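PDB 3MNF: PAC2 family protein, which is of unknown function but belongs to the PAC2 family, some relatives of which assist proteasome assembly. Local coordinates for residues P68-S73 against V86-I91. Numbering follows the deposited sequence.
Sequences PTTRLS and VLVRGI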
loop_
_atom_site.group_PDB
_atom_site.type_symbol
_atom_site.label_atom_id
_atom_site.label_comp_id
_atom_site.label_asym_id
_atom_site.label_seq_id
_atom_site.Cartn_x
_atom_site.Cartn_y
_atom_site.Cartn_z
ATOM N N PRO A 68 -13.005 -15.138 -2.589
ATOM C CA PRO A 68 -12.003 -15.878 -3.328
ATOM C C PRO A 68 -10.692 -15.788 -2.584
ATOM O O PRO A 68 -10.358 -14.724 -2.088
ATOM C CB PRO A 68 -11.883 -15.097 -4.630
ATOM C CG PRO A 68 -12.471 -13.767 -4.361
ATOM C CD PRO A 68 -13.523 -13.997 -3.355
ATOM N N THR A 69 -9.947 -16.884 -2.474
ATOM C CA THR A 69 -8.604 -16.771 -1.898
ATOM C C THR A 69 -7.708 -17.962 -2.199
ATOM O O THR A 69 -8.024 -18.745 -3.059
ATOM C CB THR A 69 -8.640 -16.380 -0.381
ATOM O OG1 THR A 69 -7.342 -15.896 0.018
ATOM C CG2 THR A 69 -9.116 -17.550 0.494
ATOM N N THR A 70 -6.562 -18.041 -1.545
ATOM C CA THR A 70 -5.641 -19.138 -1.723
ATOM C C THR A 70 -5.395 -19.584 -0.318
ATOM O O THR A 70 -4.948 -18.794 0.521
ATOM C CB THR A 70 -4.333 -18.666 -2.371
ATOM O OG1 THR A 70 -4.615 -18.217 -3.705
ATOM C CG2 THR A 70 -3.322 -19.778 -2.432
ATOM N N ARG A 71 -5.727 -20.841 -0.046
ATOM C CA ARG A 71 -5.722 -21.322 1.313
ATOM C C ARG A 71 -4.665 -22.403 1.479
ATOM O O ARG A 71 -4.445 -23.202 0.569
ATOM C CB ARG A 71 -7.105 -21.811 1.682
ATOM C CG ARG A 71 -7.332 -22.009 3.170
ATOM C CD ARG A 71 -8.836 -22.132 3.507
ATOM N NE ARG A 71 -9.677 -21.335 2.600
ATOM C CZ ARG A 71 -10.273 -20.188 2.919
ATOM N NH1 ARG A 71 -10.148 -19.665 4.149
ATOM N NH2 ARG A 71 -11.011 -19.567 1.998
ATOM N N LEU A 72 -3.994 -22.394 2.631
ATOM C CA LEU A 72 -2.957 -23.369 2.953
ATOM C C LEU A 72 -3.365 -24.338 4.078
ATOM O O LEU A 72 -3.827 -23.908 5.141
ATOM C CB LEU A 72 -1.665 -22.651 3.333
ATOM C CG LEU A 72 -0.961 -21.810 2.263
ATOM C CD1 LEU A 72 -1.419 -20.351 2.322
ATOM C CD2 LEU A 72 0.547 -21.865 2.426
ATOM N N SER A 73 -3.193 -25.637 3.833
ATOM C CA SER A 73 -3.450 -26.661 4.850
ATOM C C SER A 73 -2.351 -27.716 4.870
ATOM O O SER A 73 -1.627 -27.873 3.877
ATOM C CB SER A 73 -4.787 -27.343 4.593
ATOM O OG SER A 73 -4.754 -28.061 3.378
ATOM N N VAL A 86 2.100 -29.818 2.312
ATOM C CA VAL A 86 1.502 -28.511 2.463
ATOM C C VAL A 86 0.721 -28.281 1.193
ATOM O O VAL A 86 1.304 -28.186 0.106
ATOM C CB VAL A 86 2.579 -27.420 2.629
ATOM C CG1 VAL A 86 1.962 -26.054 2.601
ATOM C CG2 VAL A 86 3.358 -27.624 3.929
ATOM N N LEU A 87 -0.599 -28.211 1.306
ATOM C CA LEU A 87 -1.425 -28.051 0.109
ATOM C C LEU A 87 -1.809 -26.589 -0.064
ATOM O O LEU A 87 -2.123 -25.896 0.921
ATOM C CB LEU A 87 -2.665 -28.944 0.165
ATOM C CG LEU A 87 -2.353 -30.421 0.375
ATOM C CD1 LEU A 87 -3.614 -31.229 0.512
ATOM C CD2 LEU A 87 -1.519 -30.946 -0.753
ATOM N N VAL A 88 -1.765 -26.117 -1.304
ATOM C CA VAL A 88 -2.140 -24.760 -1.596
ATOM C C VAL A 88 -3.248 -24.781 -2.607
ATOM O O VAL A 88 -3.036 -25.202 -3.734
ATOM C CB VAL A 88 -0.954 -23.975 -2.145
ATOM C CG1 VAL A 88 -1.362 -22.549 -2.530
ATOM C CG2 VAL A 88 0.167 -23.950 -1.106
ATOM N N ARG A 89 -4.430 -24.325 -2.204
ATOM C CA ARG A 89 -5.601 -24.325 -3.070
ATOM C C ARG A 89 -6.054 -22.910 -3.335
ATOM O O ARG A 89 -6.618 -22.243 -2.451
ATOM C CB ARG A 89 -6.715 -25.115 -2.413
ATOM C CG ARG A 89 -6.383 -26.581 -2.301
ATOM C CD ARG A 89 -7.457 -27.358 -1.598
ATOM N NE ARG A 89 -8.737 -27.205 -2.280
ATOM C CZ ARG A 89 -9.915 -27.415 -1.708
ATOM N NH1 ARG A 89 -9.979 -27.788 -0.441
ATOM N NH2 ARG A 89 -11.022 -27.252 -2.409
ATOM N N GLY A 90 -5.805 -22.435 -4.546
ATOM C CA GLY A 90 -6.072 -21.043 -4.825
ATOM C C GLY A 90 -6.839 -20.796 -6.097
ATOM O O GLY A 90 -7.012 -21.679 -6.925
ATOM N N ILE A 91 -7.336 -19.580 -6.223
ATOM C CA ILE A 91 -7.781 -19.028 -7.491
ATOM C C ILE A 91 -6.582 -18.229 -8.049
ATOM O O ILE A 91 -5.866 -17.583 -7.276
ATOM C CB ILE A 91 -8.884 -18.056 -7.181
ATOM C CG1 ILE A 91 -9.847 -18.676 -6.143
ATOM C CG2 ILE A 91 -9.517 -17.494 -8.472
ATOM C CD1 ILE A 91 -11.068 -19.293 -6.753
#
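Arg-71 and Arg-89 pair through two backbone hydrogen bonds, Arg-71 N to Arg-89 O at 2.9 Å and Arg-89 N to Arg-71 O at 3.0 Å. Ser-73 and Leu-87 form the next hydrogen-bonded pair, the shorter of its two bonds running from Leu-87 N to Ser-73 O (2.8 Å). Leu-72 and Val-88 face each other between them as a non-hydrogen-bonded pair. The strand axes run at 168°, nearly antiparallel, and the two strands follow each other in the chain as a beta hairpin; the bond from Ile-91 N to Thr-69 O is weak.

Followed outward, the side chain of Thr-70 sets CB and OG1 against Gly-90 CA and sends CG2 to Val-88. CB rests 3.8 Å from CA of Gly-90. From there the branches divide: CG2, anti to the backbone N, turns to CG1 of Val-88, whereas OG1, beside that N (chi1 -66°), lies 3.4 Å from Gly-90 CA. The same hydroxyl is hydrogen-bonded to Tyr-47, whose OH also bonds Ile-91 O, so one phenol bridges both segments. On this face Leu-72 runs beside Val-88 in the same direction, with CD2 4.1 Å from Val-88 CG2.

The other face is more polar. Ser-73 OG stands 3.9 Å from Leu-87 CB and is hydrogen-bonded to Asp-30, while Arg-71 extends away to a salt bridge with Glu-110 of the second subunit.

The two segments belong to strands 70-78 and 82-91, flanked in the mixed sheet by strands 36-40 and 7-13. Helix 97-111 packs over the face of Thr-70, Leu-72 and Val-88 through Phe-100, Phe-107 and Leu-104; helix 21-32 lies against Leu-87 and Arg-89 on the reverse, so this part of the hairpin has a helix against each face.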